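Local coordinates for protein mitomycin biosynthesis 6-O-methyltransferase (Streptomyces lavendulae, PDB 3GWZ) that transfers the S-methyl group of S-adenosyl-L-methionine to the 6-hydroxyl of demethylated mitomycins A and B, forming the quinone methoxy group of these anticancer agents, at residues Q193-Y198 / M217-D222; D284-I289 / A340-K345. All coordinates share one frame; numbering follows the deposited sequence.

How the contacts relate
Both contacts join two helices of the methyltransferase domain without a single hydrogen bond between their segments, and they share no element. Contact 1 (193-198 with 217-222) and contact 2 (284-289 with 340-345) lie with centres about 26 Å apart. The crossovers through helices 215-223 and 283-296 run across the sheet in opposed directions, which for right-handed connections puts the contacts on opposite faces. Contact 1 rests on an alanine methyl against backbone, burying 115 Å². Contact 2 buries 184 Å², mostly between the branched side chains of V286, V287 and L342. Each is partly buried: contact 2 reaches solvent at a lysine, whereas none of the touching residues in contact 1 is fully exposed.

Contact 1: Q193-Y198 / M217-D222; sequences QVAAAY and MAAVLD
The backbones of A195 and V220 approach to 4.9 Å between their CA atoms, a close spacing for two helices, and it is reached where the last turns of helix 173-197 meet helix 215-223. Small side chains at the crossing are consistent with this: the CB atoms of A195 and A219 both point at the other helix. The A195 methyl lies 3.8 Å from the carbonyl O of A219, and the backbone N of V220 is 4.1 Å from the same CB. A195 therefore sits over the peptide unit joining A219 to V220 and packs on main chain as much as on side chains.

Two apolar groups border this spot. The methyl of A219 meets A195 in a CB to CB contact of 4.3 Å. V220 contributes its CG2 branch: with CG1 anti to the backbone N (chi1 175°), CG2 falls beside that N, near the alanine methyl. V194 stands just beyond normal contact distance, its CG1 being 4.6 Å from CG2 of V220; its side chain also touches L216 of the same partner helix and I306 in strand 302-308.

Just past the contact, helix 173-197 tightens as it ends. A196 N and A197 N bond to Q193 O and V194 O, each three residues back, and Y198 leaves helical geometry. The ring of Y198 then meets F200 edge-to-face, while its hydroxyl is hydrogen-bonded to E365.

Helix 215-223 links parallel strands 205-209 and 228-233, and helix 173-197 leads into the first of them. The contact thus packs the connecting helix of a beta-alpha-beta crossover against the helix that precedes it, an arrangement belonging to the Rossmann-like class I methyltransferase fold; the A219 side chain lies about 11 Å from bound S-adenosyl-L-homocysteine.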
loop_
_atom_site.group_PDB
_atom_site.type_symbol
_atom_site.label_atom_id
_atom_site.label_comp_id
_atom_site.label_asym_id
_atom_site.label_seq_id
_atom_site.Cartn_x
_atom_site.Cartn_y
_atom_site.Cartn_z
ATOM N N GLN A 193 17.202 -16.116 -9.620
ATOM C CA GLN A 193 17.563 -16.894 -10.804
ATOM C C GLN A 193 19.042 -17.259 -10.788
ATOM O O GLN A 193 19.407 -18.407 -11.034
ATOM C CB GLN A 193 17.236 -16.127 -12.093
ATOM C CG GLN A 193 15.755 -15.999 -12.396
ATOM C CD GLN A 193 15.461 -14.931 -13.437
ATOM O OE1 GLN A 193 16.361 -14.212 -13.883
ATOM N NE2 GLN A 193 14.198 -14.820 -13.827
ATOM N N VAL A 194 19.900 -16.283 -10.504
ATOM C CA VAL A 194 21.333 -16.559 -10.478
ATOM C C VAL A 194 21.679 -17.587 -9.403
ATOM O O VAL A 194 22.457 -18.519 -9.635
ATOM C CB VAL A 194 22.160 -15.294 -10.193
ATOM C CG1 VAL A 194 23.603 -15.668 -9.961
ATOM C CG2 VAL A 194 22.033 -14.286 -11.333
ATOM N N ALA A 195 21.112 -17.397 -8.215
ATOM C CA ALA A 195 21.397 -18.273 -7.081
ATOM C C ALA A 195 20.961 -19.712 -7.363
ATOM O O ALA A 195 21.474 -20.655 -6.768
ATOM C CB ALA A 195 20.708 -17.739 -5.813
ATOM N N ALA A 196 20.013 -19.876 -8.276
ATOM C CA ALA A 196 19.490 -21.195 -8.590
ATOM C C ALA A 196 20.200 -21.798 -9.797
ATOM O O ALA A 196 20.157 -23.008 -10.007
ATOM C CB ALA A 196 17.985 -21.121 -8.833
ATOM N N ALA A 197 20.857 -20.951 -10.583
ATOM C CA ALA A 197 21.446 -21.391 -11.848
ATOM C C ALA A 197 22.937 -21.698 -11.762
ATOM O O ALA A 197 23.514 -22.267 -12.689
ATOM C CB ALA A 197 21.181 -20.361 -12.946
ATOM N N TYR A 198 23.566 -21.327 -10.657
ATOM C CA TYR A 198 24.997 -21.545 -10.513
ATOM C C TYR A 198 25.310 -22.201 -9.180
ATOM O O TYR A 198 24.844 -21.753 -8.131
ATOM C CB TYR A 198 25.772 -20.226 -10.635
ATOM C CG TYR A 198 27.272 -20.410 -10.712
ATOM C CD1 TYR A 198 27.901 -20.637 -11.932
ATOM C CD2 TYR A 198 28.057 -20.352 -9.568
ATOM C CE1 TYR A 198 29.265 -20.811 -12.010
ATOM C CE2 TYR A 198 29.417 -20.524 -9.633
ATOM C CZ TYR A 198 30.022 -20.754 -10.858
ATOM O OH TYR A 198 31.387 -20.919 -10.933
HETATM N N MSE A 217 23.885 -10.419 -3.942
HETATM C CA MSE A 217 24.677 -11.004 -2.855
HETATM C C MSE A 217 23.760 -11.631 -1.794
HETATM O O MSE A 217 24.060 -12.703 -1.256
HETATM C CB MSE A 217 25.615 -9.966 -2.223
HETATM C CG MSE A 217 26.600 -10.540 -1.202
HETATM SE SE MSE A 217 27.970 -11.616 -2.066
HETATM C CE MSE A 217 27.019 -13.304 -2.198
ATOM N N ALA A 218 22.642 -10.969 -1.501
ATOM C CA ALA A 218 21.708 -11.476 -0.497
ATOM C C ALA A 218 21.117 -12.820 -0.908
ATOM O O ALA A 218 21.054 -13.742 -0.106
ATOM C CB ALA A 218 20.591 -10.448 -0.203
ATOM N N ALA A 219 20.702 -12.934 -2.164
ATOM C CA ALA A 219 20.113 -14.172 -2.669
ATOM C C ALA A 219 21.114 -15.328 -2.643
ATOM O O ALA A 219 20.790 -16.440 -2.221
ATOM C CB ALA A 219 19.589 -13.967 -4.075
ATOM N N VAL A 220 22.330 -15.058 -3.102
ATOM C CA VAL A 220 23.381 -16.068 -3.119
ATOM C C VAL A 220 23.781 -16.496 -1.697
ATOM O O VAL A 220 23.955 -17.684 -1.432
ATOM C CB VAL A 220 24.616 -15.601 -3.935
ATOM C CG1 VAL A 220 25.746 -16.620 -3.847
ATOM C CG2 VAL A 220 24.228 -15.388 -5.385
ATOM N N LEU A 221 23.903 -15.535 -0.785
ATOM C CA LEU A 221 24.229 -15.857 0.597
ATOM C C LEU A 221 23.121 -16.691 1.237
ATOM O O LEU A 221 23.396 -17.692 1.897
ATOM C CB LEU A 221 24.497 -14.596 1.422
ATOM C CG LEU A 221 25.735 -13.784 1.022
ATOM C CD1 LEU A 221 25.785 -12.498 1.805
ATOM C CD2 LEU A 221 27.028 -14.593 1.217
ATOM N N ASP A 222 21.870 -16.290 1.034
ATOM C CA ASP A 222 20.751 -17.052 1.580
ATOM C C ASP A 222 20.800 -18.497 1.088
ATOM O O ASP A 222 20.563 -19.431 1.855
ATOM C CB ASP A 222 19.410 -16.417 1.197
ATOM C CG ASP A 222 19.078 -15.196 2.032
ATOM O OD1 ASP A 222 19.671 -15.032 3.118
ATOM O OD2 ASP A 222 18.224 -14.395 1.598
#

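Contact 2: D284-I289 / A340-K345; sequences DDVVRI and AALLEK
CG1 of V286 and CG2 of V287 meet L342, and this contact joins helix 283-296, the connecting helix of the beta-alpha-beta crossover between strands 271-275 and 302-308 in this Rossmann-like domain, to helix 336-344. The nearest backbones, those of V287 and L342, are 6.1 Å apart between CA atoms, so side chains have to fill the interval. L342 does so with both ends of its fork. Its chi1 sets CG anti to the carbonyl carbon, and chi2, 170°, then spreads the two methyls, CD1 to 3.9 Å from CG1 of V286 and CD2 to 4.0 Å from CG2 of V287. The leucine runs roughly perpendicular to the V286 side chain and slantwise to V287. The loop residue R334 touches both V286 and L342, the buried pair of the contact, and the V286 side chain is about 7 Å from that of H279, the inferred proton acceptor.

Toward solvent the packing thins. CG2 of V287 reaches CB of K345 at 4.3 Å, but the rest of that lysine leads away from the helix opposite, so its hydrocarbon base makes the contact and its ammonium does not. The backbone O of K345 nevertheless turns back to the first helix, accepting a hydrogen bond from R291.

On a part of helix 283-296 turned from L342, D285 and R288 form a salt bridge one turn apart. NH1 of R288 is 3.0 Å from OD1 of D285, with an N-H...O angle of 160°; the oxygen lies nearly in the guanidinium plane, yet NH1 approaches it from above the carboxylate, 43° out of that plane.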
loop_
_atom_site.group_PDB
_atom_site.type_symbol
_atom_site.label_atom_id
_atom_site.label_comp_id
_atom_site.label_asym_id
_atom_site.label_seq_id
_atom_site.Cartn_x
_atom_site.Cartn_y
_atom_site.Cartn_z
ATOM N N ASP A 284 37.524 0.191 -23.727
ATOM C CA ASP A 284 38.673 0.583 -22.913
ATOM C C ASP A 284 38.374 0.448 -21.418
ATOM O O ASP A 284 39.165 -0.120 -20.657
ATOM C CB ASP A 284 39.102 2.018 -23.241
ATOM C CG ASP A 284 39.782 2.133 -24.605
ATOM O OD1 ASP A 284 40.157 1.084 -25.182
ATOM O OD2 ASP A 284 39.946 3.273 -25.097
ATOM N N ASP A 285 37.228 0.966 -20.994
ATOM C CA ASP A 285 36.898 0.930 -19.579
ATOM C C ASP A 285 36.580 -0.486 -19.108
ATOM O O ASP A 285 36.867 -0.826 -17.971
ATOM C CB ASP A 285 35.766 1.894 -19.244
ATOM C CG ASP A 285 36.214 3.339 -19.268
ATOM O OD1 ASP A 285 37.409 3.592 -19.016
ATOM O OD2 ASP A 285 35.373 4.219 -19.544
ATOM N N VAL A 286 36.011 -1.317 -19.979
ATOM C CA VAL A 286 35.769 -2.708 -19.598
ATOM C C VAL A 286 37.091 -3.439 -19.384
ATOM O O VAL A 286 37.241 -4.219 -18.442
ATOM C CB VAL A 286 34.940 -3.474 -20.646
ATOM C CG1 VAL A 286 35.036 -4.982 -20.382
ATOM C CG2 VAL A 286 33.487 -3.008 -20.616
ATOM N N VAL A 287 38.055 -3.188 -20.259
ATOM C CA VAL A 287 39.358 -3.824 -20.103
ATOM C C VAL A 287 40.027 -3.382 -18.805
ATOM O O VAL A 287 40.644 -4.193 -18.112
ATOM C CB VAL A 287 40.271 -3.579 -21.332
ATOM C CG1 VAL A 287 41.728 -3.927 -21.013
ATOM C CG2 VAL A 287 39.768 -4.388 -22.522
ATOM N N ARG A 288 39.889 -2.105 -18.460
ATOM C CA ARG A 288 40.427 -1.607 -17.195
ATOM C C ARG A 288 39.848 -2.396 -16.026
ATOM O O ARG A 288 40.577 -2.838 -15.134
ATOM C CB ARG A 288 40.128 -0.114 -17.006
ATOM C CG ARG A 288 40.872 0.813 -17.961
ATOM C CD ARG A 288 40.341 2.251 -17.846
ATOM N NE ARG A 288 40.703 2.852 -16.568
ATOM C CZ ARG A 288 40.068 3.878 -16.006
ATOM N NH1 ARG A 288 39.017 4.437 -16.602
ATOM N NH2 ARG A 288 40.488 4.345 -14.838
ATOM N N ILE A 289 38.532 -2.572 -16.025
ATOM C CA ILE A 289 37.880 -3.299 -14.943
ATOM C C ILE A 289 38.341 -4.755 -14.910
ATOM O O ILE A 289 38.719 -5.272 -13.860
ATOM C CB ILE A 289 36.326 -3.233 -15.057
ATOM C CG1 ILE A 289 35.845 -1.793 -14.890
ATOM C CG2 ILE A 289 35.673 -4.112 -14.000
ATOM C CD1 ILE A 289 34.435 -1.550 -15.440
ATOM N N ALA A 340 34.369 -12.003 -25.100
ATOM C CA ALA A 340 35.528 -12.901 -25.126
ATOM C C ALA A 340 36.780 -12.183 -25.612
ATOM O O ALA A 340 37.871 -12.398 -25.084
ATOM C CB ALA A 340 35.236 -14.122 -25.994
ATOM N N ALA A 341 36.618 -11.326 -26.618
ATOM C CA ALA A 341 37.731 -10.531 -27.124
ATOM C C ALA A 341 38.309 -9.604 -26.055
ATOM O O ALA A 341 39.536 -9.473 -25.929
ATOM C CB ALA A 341 37.303 -9.730 -28.352
ATOM N N LEU A 342 37.431 -8.952 -25.291
ATOM C CA LEU A 342 37.870 -8.069 -24.210
ATOM C C LEU A 342 38.476 -8.890 -23.068
ATOM O O LEU A 342 39.460 -8.489 -22.447
ATOM C CB LEU A 342 36.702 -7.211 -23.705
ATOM C CG LEU A 342 36.055 -6.317 -24.773
ATOM C CD1 LEU A 342 34.770 -5.681 -24.259
ATOM C CD2 LEU A 342 37.025 -5.233 -25.271
ATOM N N LEU A 343 37.890 -10.048 -22.795
ATOM C CA LEU A 343 38.434 -10.925 -21.769
ATOM C C LEU A 343 39.862 -11.332 -22.147
ATOM O O LEU A 343 40.756 -11.335 -21.308
ATOM C CB LEU A 343 37.530 -12.150 -21.566
ATOM C CG LEU A 343 36.201 -11.831 -20.862
ATOM C CD1 LEU A 343 35.164 -12.935 -21.052
ATOM C CD2 LEU A 343 36.422 -11.548 -19.385
ATOM N N GLU A 344 40.081 -11.638 -23.421
ATOM C CA GLU A 344 41.419 -12.018 -23.871
ATOM C C GLU A 344 42.432 -10.914 -23.596
ATOM O O GLU A 344 43.530 -11.184 -23.108
ATOM C CB GLU A 344 41.424 -12.370 -25.358
ATOM C CG GLU A 344 42.732 -13.013 -25.824
ATOM C CD GLU A 344 43.841 -12.000 -26.055
ATOM O OE1 GLU A 344 43.543 -10.869 -26.501
ATOM O OE2 GLU A 344 45.016 -12.339 -25.793
ATOM N N LYS A 345 42.074 -9.673 -23.915
ATOM C CA LYS A 345 42.974 -8.547 -23.673
ATOM C C LYS A 345 43.204 -8.328 -22.186
ATOM O O LYS A 345 44.035 -7.504 -21.798
ATOM C CB LYS A 345 42.412 -7.256 -24.266
ATOM C CG LYS A 345 42.347 -7.230 -25.775
ATOM C CD LYS A 345 41.795 -5.897 -26.253
ATOM C CE LYS A 345 41.472 -5.943 -27.735
ATOM N NZ LYS A 345 42.677 -6.301 -28.522
#